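Local coordinates for putative 2,5-diketo-D-gluconic acid reductase B (PDB 3UP8), which probably reduces methylglyoxal to hydroxyacetone with NADPH, as a member of the aldo/keto reductase family, at residues 138-143 with 166-171; 234-239 with 245-250. All blocks are in the same frame, centred on the assembly; numbering follows the deposited sequence.

In the fold
The chain folds as a (beta/alpha)8 barrel, eight parallel strands in sequential order with helices packed outside them. Following it from the N terminus, contact 1 comes first: helix 136-148 meets helix 162-171 after the chain has passed through barrel strand 152-158, tying together two successive outer helices. Contact 2 opens only after that loop has closed, so the two follow in series and neither nest nor cross. It joins helix 231-240 to strand 245-249, the last strand of the barrel, through a short connection. The contacts lie on opposite sides of the chain's centre, and the nearest atoms of contact 1 and contact 2 are about 16 Å apart.

Contact 1: 138-143 with 166-171; sequences ERIGAL and EEAARL
Ile140 reaches from helix 136-148 to Ala168 and Leu171 of helix 162-171 in a small apolar contact between two outer helices of the barrel that follow one another in the chain. No hydrogen bond crosses it, and the two segments bury just 137 Å² between them. Both branches of the isoleucine take part. At the end of the longer branch, CD1 of Ile140 rests against CB of Ala168 at 3.9 Å, and it also comes near that residue's backbone, 4.2 Å from Ala168 CA. The shorter branch serves the end of the second helix: CG2 of Ile140 lies 3.8 Å from the carbonyl O of Leu171, with CB of Leu171 a little farther off at 4.3 Å. The first torsion (chi1 -66°) sends CG2 anti to the backbone N and CG1 anti to the carbonyl carbon, and the branches part, CG2 going to Leu171 and CG1 carrying CD1 to Ala168. Ala168 and Leu171 are three residues apart, so one side chain spans a turn of helix 162-171. Within segments 138-143 and 166-171 the nearest CA atoms are those of Ile140 and Leu171, 6.9 Å apart. In the chain the two helices flank strand 152-158. Towards the barrel, Ile140 and Leu143 pack on Leu127 of strand 122-127, and Arg139 hydrogen-bonds the carbonyl of Pro130 through NH1. Leu171 also touches Met136 and Ala137 in the first turn of helix 136-148, while Ala142 and Leu143 lean on Phe106 of helix 103-117.

Contact 2: 234-239 with 245-250; sequences VALRWL and VIVLSK
Leu236 and Leu239, one turn apart on helix 231-240, both cross the side chain of Val247 at about a right angle and converge on a single methyl group. CG2 of Val247 lies 3.6 Å from CD2 of Leu236 and equally 3.6 Å from CD1 of Leu239. This methyl stands anti to the backbone N of Val247 (chi1 of the residue 61°), a setting that puts it against both leucine methyls, which approach it from directions roughly at right angles. Farther along the strand, Leu236 CD2 also comes within 4.5 Å of CB of Ser249. The side chain of Val245 lies mainly against helix backbone: the carbonyl O of Leu239 is 3.4 Å from CB and 3.5 Å from CG1 of Val245. The same CG1 is 4.2 Å from CB of Leu239. The axes of segments 234-239 and 245-249 approach to 8.5 Å and run roughly antiparallel (151°), as expected where an outer helix of a (beta/alpha)8 barrel leads into the next strand. All five touching residues are buried. Strand 245-249 closes the barrel, bonded through its backbone to strand 202-206 by Ile246 and Leu248 and, by Val247, to Gly38 of strand 37-40, the first strand of the barrel. Leu239 also packs on Ser205 and Tyr183, while helix 254-261 adjoins both elements, its Asn260 touching Leu236 and Ser249.

Contact 1: 138-143 with 166-171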
ATOM      1  N   GLU A 138       6.905  -4.343  21.920  1.00 15.35           N
ATOM      2  CA  GLU A 138       6.245  -5.651  21.927  1.00 15.95           C
ATOM      3  C   GLU A 138       5.705  -5.992  20.524  1.00 15.49           C
ATOM      4  O   GLU A 138       5.834  -7.116  20.070  1.00 15.65           O
ATOM      5  CB  GLU A 138       5.110  -5.705  22.956  1.00 16.00           C
ATOM      6  CG  GLU A 138       4.462  -7.089  23.081  1.00 16.71           C
ATOM      7  CD  GLU A 138       3.401  -7.176  24.188  1.00 19.06           C
ATOM      8  OE1 GLU A 138       3.449  -6.372  25.150  1.00 18.50           O
ATOM      9  OE2 GLU A 138       2.500  -8.046  24.085  1.00 18.11           O
ATOM     10  N   ARG A 139       5.114  -5.013  19.842  1.00 15.60           N
ATOM     11  CA  ARG A 139       4.578  -5.236  18.485  1.00 15.44           C
ATOM     12  C   ARG A 139       5.716  -5.448  17.507  1.00 15.21           C
ATOM     13  O   ARG A 139       5.667  -6.336  16.670  1.00 14.70           O
ATOM     14  CB  ARG A 139       3.727  -4.054  18.033  1.00 15.30           C
ATOM     15  CG  ARG A 139       2.539  -3.802  18.926  1.00 16.77           C
ATOM     16  CD  ARG A 139       1.849  -2.512  18.519  1.00 20.70           C
ATOM     17  NE  ARG A 139       2.155  -1.414  19.424  1.00 21.00           N
ATOM     18  CZ  ARG A 139       1.866  -0.141  19.182  1.00 23.21           C
ATOM     19  NH1 ARG A 139       1.283   0.217  18.042  1.00 22.76           N
ATOM     20  NH2 ARG A 139       2.185   0.781  20.079  1.00 23.35           N
ATOM     21  N   ILE A 140       6.751  -4.626  17.632  1.00 14.96           N
ATOM     22  CA  ILE A 140       7.900  -4.711  16.739  1.00 14.53           C
ATOM     23  C   ILE A 140       8.614  -6.034  16.997  1.00 13.99           C
ATOM     24  O   ILE A 140       9.070  -6.691  16.050  1.00 13.30           O
ATOM     25  CB  ILE A 140       8.869  -3.499  16.938  1.00 14.37           C
ATOM     26  CG1 ILE A 140       8.222  -2.169  16.503  1.00 15.33           C
ATOM     27  CG2 ILE A 140      10.187  -3.728  16.232  1.00 15.20           C
ATOM     28  CD1 ILE A 140       7.918  -2.022  15.000  1.00 17.32           C
ATOM     29  N   GLY A 141       8.698  -6.429  18.274  1.00 13.09           N
ATOM     30  CA  GLY A 141       9.277  -7.732  18.630  1.00 13.80           C
ATOM     31  C   GLY A 141       8.556  -8.899  17.952  1.00 13.62           C
ATOM     32  O   GLY A 141       9.192  -9.841  17.455  1.00 12.80           O
ATOM     33  N   ALA A 142       7.226  -8.847  17.972  1.00 13.34           N
ATOM     34  CA  ALA A 142       6.409  -9.888  17.338  1.00 13.19           C
ATOM     35  C   ALA A 142       6.578  -9.886  15.817  1.00 13.52           C
ATOM     36  O   ALA A 142       6.656 -10.956  15.226  1.00 13.54           O
ATOM     37  CB  ALA A 142       4.973  -9.736  17.711  1.00 12.52           C
ATOM     38  N   LEU A 143       6.671  -8.701  15.193  1.00 14.29           N
ATOM     39  CA  LEU A 143       6.986  -8.631  13.753  1.00 14.67           C
ATOM     40  C   LEU A 143       8.283  -9.352  13.435  1.00 14.97           C
ATOM     41  O   LEU A 143       8.347 -10.158  12.498  1.00 14.34           O
ATOM     42  CB  LEU A 143       7.111  -7.183  13.253  1.00 14.72           C
ATOM     43  CG  LEU A 143       5.876  -6.391  12.839  1.00 15.44           C
ATOM     44  CD1 LEU A 143       6.335  -4.950  12.514  1.00 10.88           C
ATOM     45  CD2 LEU A 143       5.143  -7.032  11.645  1.00 15.05           C
ATOM     46  N   GLU A 166      10.538   6.701  13.038  1.00 17.36           N
ATOM     47  CA  GLU A 166      11.888   6.712  13.595  1.00 17.89           C
ATOM     48  C   GLU A 166      11.975   5.693  14.720  1.00 17.44           C
ATOM     49  O   GLU A 166      12.949   4.942  14.794  1.00 16.68           O
ATOM     50  CB  GLU A 166      12.284   8.122  14.062  1.00 19.04           C
ATOM     51  CG  GLU A 166      12.587   9.073  12.890  1.00 24.75           C
ATOM     52  CD  GLU A 166      12.460  10.567  13.236  1.00 33.64           C
ATOM     53  OE1 GLU A 166      12.470  10.940  14.442  1.00 36.59           O
ATOM     54  OE2 GLU A 166      12.347  11.378  12.281  1.00 37.55           O
ATOM     55  N   GLU A 167      10.943   5.651  15.568  1.00 16.89           N
ATOM     56  CA  GLU A 167      10.899   4.699  16.679  1.00 16.87           C
ATOM     57  C   GLU A 167      10.871   3.254  16.170  1.00 15.62           C
ATOM     58  O   GLU A 167      11.624   2.421  16.647  1.00 14.81           O
ATOM     59  CB  GLU A 167       9.713   4.968  17.630  1.00 16.97           C
ATOM     60  CG  GLU A 167       9.553   3.898  18.726  1.00 19.80           C
ATOM     61  CD  GLU A 167       8.373   4.127  19.667  1.00 24.81           C
ATOM     62  OE1 GLU A 167       7.275   4.513  19.207  1.00 25.94           O
ATOM     63  OE2 GLU A 167       8.544   3.889  20.880  1.00 26.18           O
ATOM     64  N   ALA A 168      10.012   2.971  15.193  1.00 14.52           N
ATOM     65  CA  ALA A 168       9.960   1.619  14.610  1.00 13.99           C
ATOM     66  C   ALA A 168      11.295   1.163  14.016  1.00 13.96           C
ATOM     67  O   ALA A 168      11.753   0.056  14.294  1.00 13.94           O
ATOM     68  CB  ALA A 168       8.816   1.502  13.590  1.00 13.20           C
ATOM     69  N   ALA A 169      11.937   2.024  13.230  1.00 14.29           N
ATOM     70  CA  ALA A 169      13.250   1.719  12.655  1.00 14.15           C
ATOM     71  C   ALA A 169      14.303   1.454  13.740  1.00 14.59           C
ATOM     72  O   ALA A 169      15.120   0.535  13.619  1.00 14.47           O
ATOM     73  CB  ALA A 169      13.706   2.870  11.714  1.00 14.24           C
ATOM     74  N   ARG A 170      14.272   2.262  14.797  1.00 14.69           N
ATOM     75  CA  ARG A 170      15.202   2.108  15.935  1.00 15.40           C
ATOM     76  C   ARG A 170      15.003   0.803  16.732  1.00 14.71           C
ATOM     77  O   ARG A 170      15.975   0.155  17.113  1.00 14.84           O
ATOM     78  CB  ARG A 170      15.085   3.325  16.870  1.00 16.10           C
ATOM     79  CG  ARG A 170      16.050   3.308  18.086  1.00 17.92           C
ATOM     80  CD  ARG A 170      16.086   4.665  18.817  1.00 16.67           C
ATOM     81  NE  ARG A 170      14.777   5.320  18.960  1.00 15.10           N
ATOM     82  CZ  ARG A 170      13.832   4.992  19.844  1.00 17.15           C
ATOM     83  NH1 ARG A 170      13.997   3.976  20.695  1.00 17.42           N
ATOM     84  NH2 ARG A 170      12.697   5.669  19.864  1.00 17.94           N
ATOM     85  N   LEU A 171      13.757   0.437  17.004  1.00 13.69           N
ATOM     86  CA  LEU A 171      13.471  -0.752  17.825  1.00 14.34           C
ATOM     87  C   LEU A 171      13.568  -2.085  17.071  1.00 14.25           C
ATOM     88  O   LEU A 171      13.642  -3.144  17.697  1.00 14.33           O
ATOM     89  CB  LEU A 171      12.083  -0.636  18.460  1.00 13.81           C
ATOM     90  CG  LEU A 171      11.897   0.486  19.479  1.00 15.29           C
ATOM     91  CD1 LEU A 171      10.431   0.626  19.854  1.00 13.33           C
ATOM     92  CD2 LEU A 171      12.778   0.252  20.726  1.00 13.72           C
TER

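Contact 2: 234-239 with 245-250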
ATOM      1  N   VAL A 234      -3.862  10.153 -14.132  1.00 23.87           N
ATOM      2  CA  VAL A 234      -2.980  11.260 -13.771  1.00 22.87           C
ATOM      3  C   VAL A 234      -2.588  11.223 -12.282  1.00 22.39           C
ATOM      4  O   VAL A 234      -1.426  11.436 -11.930  1.00 21.92           O
ATOM      5  CB  VAL A 234      -3.607  12.623 -14.139  1.00 23.26           C
ATOM      6  CG1 VAL A 234      -2.773  13.773 -13.602  1.00 22.55           C
ATOM      7  CG2 VAL A 234      -3.743  12.732 -15.660  1.00 23.34           C
ATOM      8  N   ALA A 235      -3.557  10.948 -11.416  1.00 21.90           N
ATOM      9  CA  ALA A 235      -3.281  10.906  -9.975  1.00 21.75           C
ATOM     10  C   ALA A 235      -2.382   9.714  -9.633  1.00 21.05           C
ATOM     11  O   ALA A 235      -1.422   9.857  -8.882  1.00 21.42           O
ATOM     12  CB  ALA A 235      -4.575  10.862  -9.179  1.00 21.89           C
ATOM     13  N   LEU A 236      -2.705   8.550 -10.188  1.00 20.95           N
ATOM     14  CA  LEU A 236      -1.879   7.344 -10.048  1.00 20.82           C
ATOM     15  C   LEU A 236      -0.465   7.556 -10.568  1.00 20.62           C
ATOM     16  O   LEU A 236       0.505   7.151  -9.935  1.00 20.48           O
ATOM     17  CB  LEU A 236      -2.509   6.169 -10.789  1.00 20.81           C
ATOM     18  CG  LEU A 236      -3.803   5.574 -10.230  1.00 21.07           C
ATOM     19  CD1 LEU A 236      -4.454   4.660 -11.266  1.00 20.45           C
ATOM     20  CD2 LEU A 236      -3.582   4.828  -8.918  1.00 21.43           C
ATOM     21  N   ARG A 237      -0.347   8.194 -11.726  1.00 20.30           N
ATOM     22  CA  ARG A 237       0.963   8.487 -12.282  1.00 19.98           C
ATOM     23  C   ARG A 237       1.742   9.454 -11.400  1.00 19.60           C
ATOM     24  O   ARG A 237       2.934   9.272 -11.202  1.00 19.52           O
ATOM     25  CB  ARG A 237       0.855   9.005 -13.727  1.00 20.10           C
ATOM     26  CG  ARG A 237       2.190   9.348 -14.384  1.00 19.85           C
ATOM     27  CD  ARG A 237       3.016   8.086 -14.696  1.00 19.70           C
ATOM     28  NE  ARG A 237       4.454   8.352 -14.674  1.00 21.24           N
ATOM     29  CZ  ARG A 237       5.393   7.447 -14.955  1.00 23.43           C
ATOM     30  NH1 ARG A 237       5.054   6.207 -15.305  1.00 21.48           N
ATOM     31  NH2 ARG A 237       6.679   7.789 -14.905  1.00 23.23           N
ATOM     32  N   TRP A 238       1.068  10.466 -10.851  1.00 19.52           N
ATOM     33  CA  TRP A 238       1.735  11.458 -10.012  1.00 19.60           C
ATOM     34  C   TRP A 238       2.364  10.786  -8.784  1.00 19.72           C
ATOM     35  O   TRP A 238       3.449  11.177  -8.325  1.00 20.07           O
ATOM     36  CB  TRP A 238       0.742  12.537  -9.567  1.00 19.61           C
ATOM     37  CG  TRP A 238       1.299  13.485  -8.542  1.00 19.71           C
ATOM     38  CD1 TRP A 238       2.204  14.491  -8.764  1.00 22.27           C
ATOM     39  CD2 TRP A 238       0.974  13.543  -7.140  1.00 19.06           C
ATOM     40  NE1 TRP A 238       2.481  15.152  -7.584  1.00 21.85           N
ATOM     41  CE2 TRP A 238       1.730  14.596  -6.577  1.00 20.42           C
ATOM     42  CE3 TRP A 238       0.118  12.803  -6.308  1.00 20.87           C
ATOM     43  CZ2 TRP A 238       1.653  14.941  -5.213  1.00 20.79           C
ATOM     44  CZ3 TRP A 238       0.044  13.144  -4.938  1.00 19.67           C
ATOM     45  CH2 TRP A 238       0.809  14.202  -4.414  1.00 19.12           C
ATOM     46  N   LEU A 239       1.667   9.781  -8.254  1.00 19.28           N
ATOM     47  CA  LEU A 239       2.200   8.983  -7.143  1.00 19.46           C
ATOM     48  C   LEU A 239       3.392   8.128  -7.572  1.00 20.09           C
ATOM     49  O   LEU A 239       4.479   8.212  -7.005  1.00 20.10           O
ATOM     50  CB  LEU A 239       1.080   8.108  -6.557  1.00 19.27           C
ATOM     51  CG  LEU A 239      -0.058   8.914  -5.907  1.00 16.66           C
ATOM     52  CD1 LEU A 239      -1.286   8.043  -5.686  1.00 16.55           C
ATOM     53  CD2 LEU A 239       0.405   9.517  -4.592  1.00 17.52           C
ATOM     54  N   VAL A 245       7.733   5.785  -3.931  1.00 16.72           N
ATOM     55  CA  VAL A 245       6.291   5.714  -3.688  1.00 15.97           C
ATOM     56  C   VAL A 245       5.678   4.550  -4.438  1.00 15.77           C
ATOM     57  O   VAL A 245       5.962   4.333  -5.619  1.00 16.03           O
ATOM     58  CB  VAL A 245       5.557   7.024  -4.058  1.00 16.09           C
ATOM     59  CG1 VAL A 245       4.044   6.895  -3.821  1.00 16.99           C
ATOM     60  CG2 VAL A 245       6.127   8.190  -3.281  1.00 15.66           C
ATOM     61  N   ILE A 246       4.852   3.796  -3.720  1.00 15.24           N
ATOM     62  CA  ILE A 246       4.110   2.674  -4.250  1.00 15.36           C
ATOM     63  C   ILE A 246       2.652   3.094  -4.153  1.00 15.61           C
ATOM     64  O   ILE A 246       2.281   3.831  -3.233  1.00 15.77           O
ATOM     65  CB  ILE A 246       4.366   1.423  -3.379  1.00 15.07           C
ATOM     66  CG1 ILE A 246       5.857   1.069  -3.416  1.00 14.95           C
ATOM     67  CG2 ILE A 246       3.490   0.245  -3.799  1.00 15.12           C
ATOM     68  CD1 ILE A 246       6.430   0.642  -2.063  1.00 16.42           C
ATOM     69  N   VAL A 247       1.825   2.636  -5.093  1.00 15.53           N
ATOM     70  CA  VAL A 247       0.409   2.976  -5.067  1.00 15.97           C
ATOM     71  C   VAL A 247      -0.478   1.715  -5.111  1.00 16.80           C
ATOM     72  O   VAL A 247      -0.215   0.784  -5.863  1.00 16.36           O
ATOM     73  CB  VAL A 247       0.056   4.022  -6.195  1.00 16.38           C
ATOM     74  CG1 VAL A 247       0.348   3.456  -7.588  1.00 17.04           C
ATOM     75  CG2 VAL A 247      -1.386   4.481  -6.083  1.00 16.91           C
ATOM     76  N   LEU A 248      -1.505   1.695  -4.270  1.00 18.04           N
ATOM     77  CA  LEU A 248      -2.534   0.651  -4.274  1.00 20.05           C
ATOM     78  C   LEU A 248      -3.781   1.168  -4.983  1.00 22.23           C
ATOM     79  O   LEU A 248      -4.214   2.285  -4.737  1.00 22.86           O
ATOM     80  CB  LEU A 248      -2.893   0.249  -2.837  1.00 18.85           C
ATOM     81  CG  LEU A 248      -1.745  -0.364  -2.017  1.00 17.95           C
ATOM     82  CD1 LEU A 248      -2.219  -0.682  -0.605  1.00 16.11           C
ATOM     83  CD2 LEU A 248      -1.188  -1.607  -2.702  1.00 14.24           C
ATOM     84  N   SER A 249      -4.348   0.374  -5.874  1.00 24.58           N
ATOM     85  CA  SER A 249      -5.586   0.790  -6.513  1.00 28.19           C
ATOM     86  C   SER A 249      -6.724  -0.137  -6.135  1.00 29.72           C
ATOM     87  O   SER A 249      -6.514  -1.329  -5.895  1.00 30.14           O
ATOM     88  CB  SER A 249      -5.439   0.879  -8.029  1.00 27.79           C
ATOM     89  OG  SER A 249      -4.848  -0.296  -8.555  1.00 31.09           O
ATOM     90  N   LYS A 250      -7.914   0.443  -6.045  1.00 32.10           N
ATOM     91  CA  LYS A 250      -9.136  -0.311  -5.867  1.00 34.61           C
ATOM     92  C   LYS A 250      -9.895  -0.281  -7.195  1.00 36.43           C
ATOM     93  O   LYS A 250     -10.335   0.774  -7.674  1.00 36.73           O
ATOM     94  CB  LYS A 250      -9.959   0.259  -4.708  1.00 34.78           C
ATOM     95  CG  LYS A 250     -11.222  -0.542  -4.366  1.00 36.08           C
ATOM     96  CD  LYS A 250     -12.451   0.119  -4.960  1.00 37.86           C
ATOM     97  CE  LYS A 250     -13.725  -0.540  -4.486  1.00 39.84           C
ATOM     98  NZ  LYS A 250     -14.903   0.241  -4.938  1.00 40.29           N
TER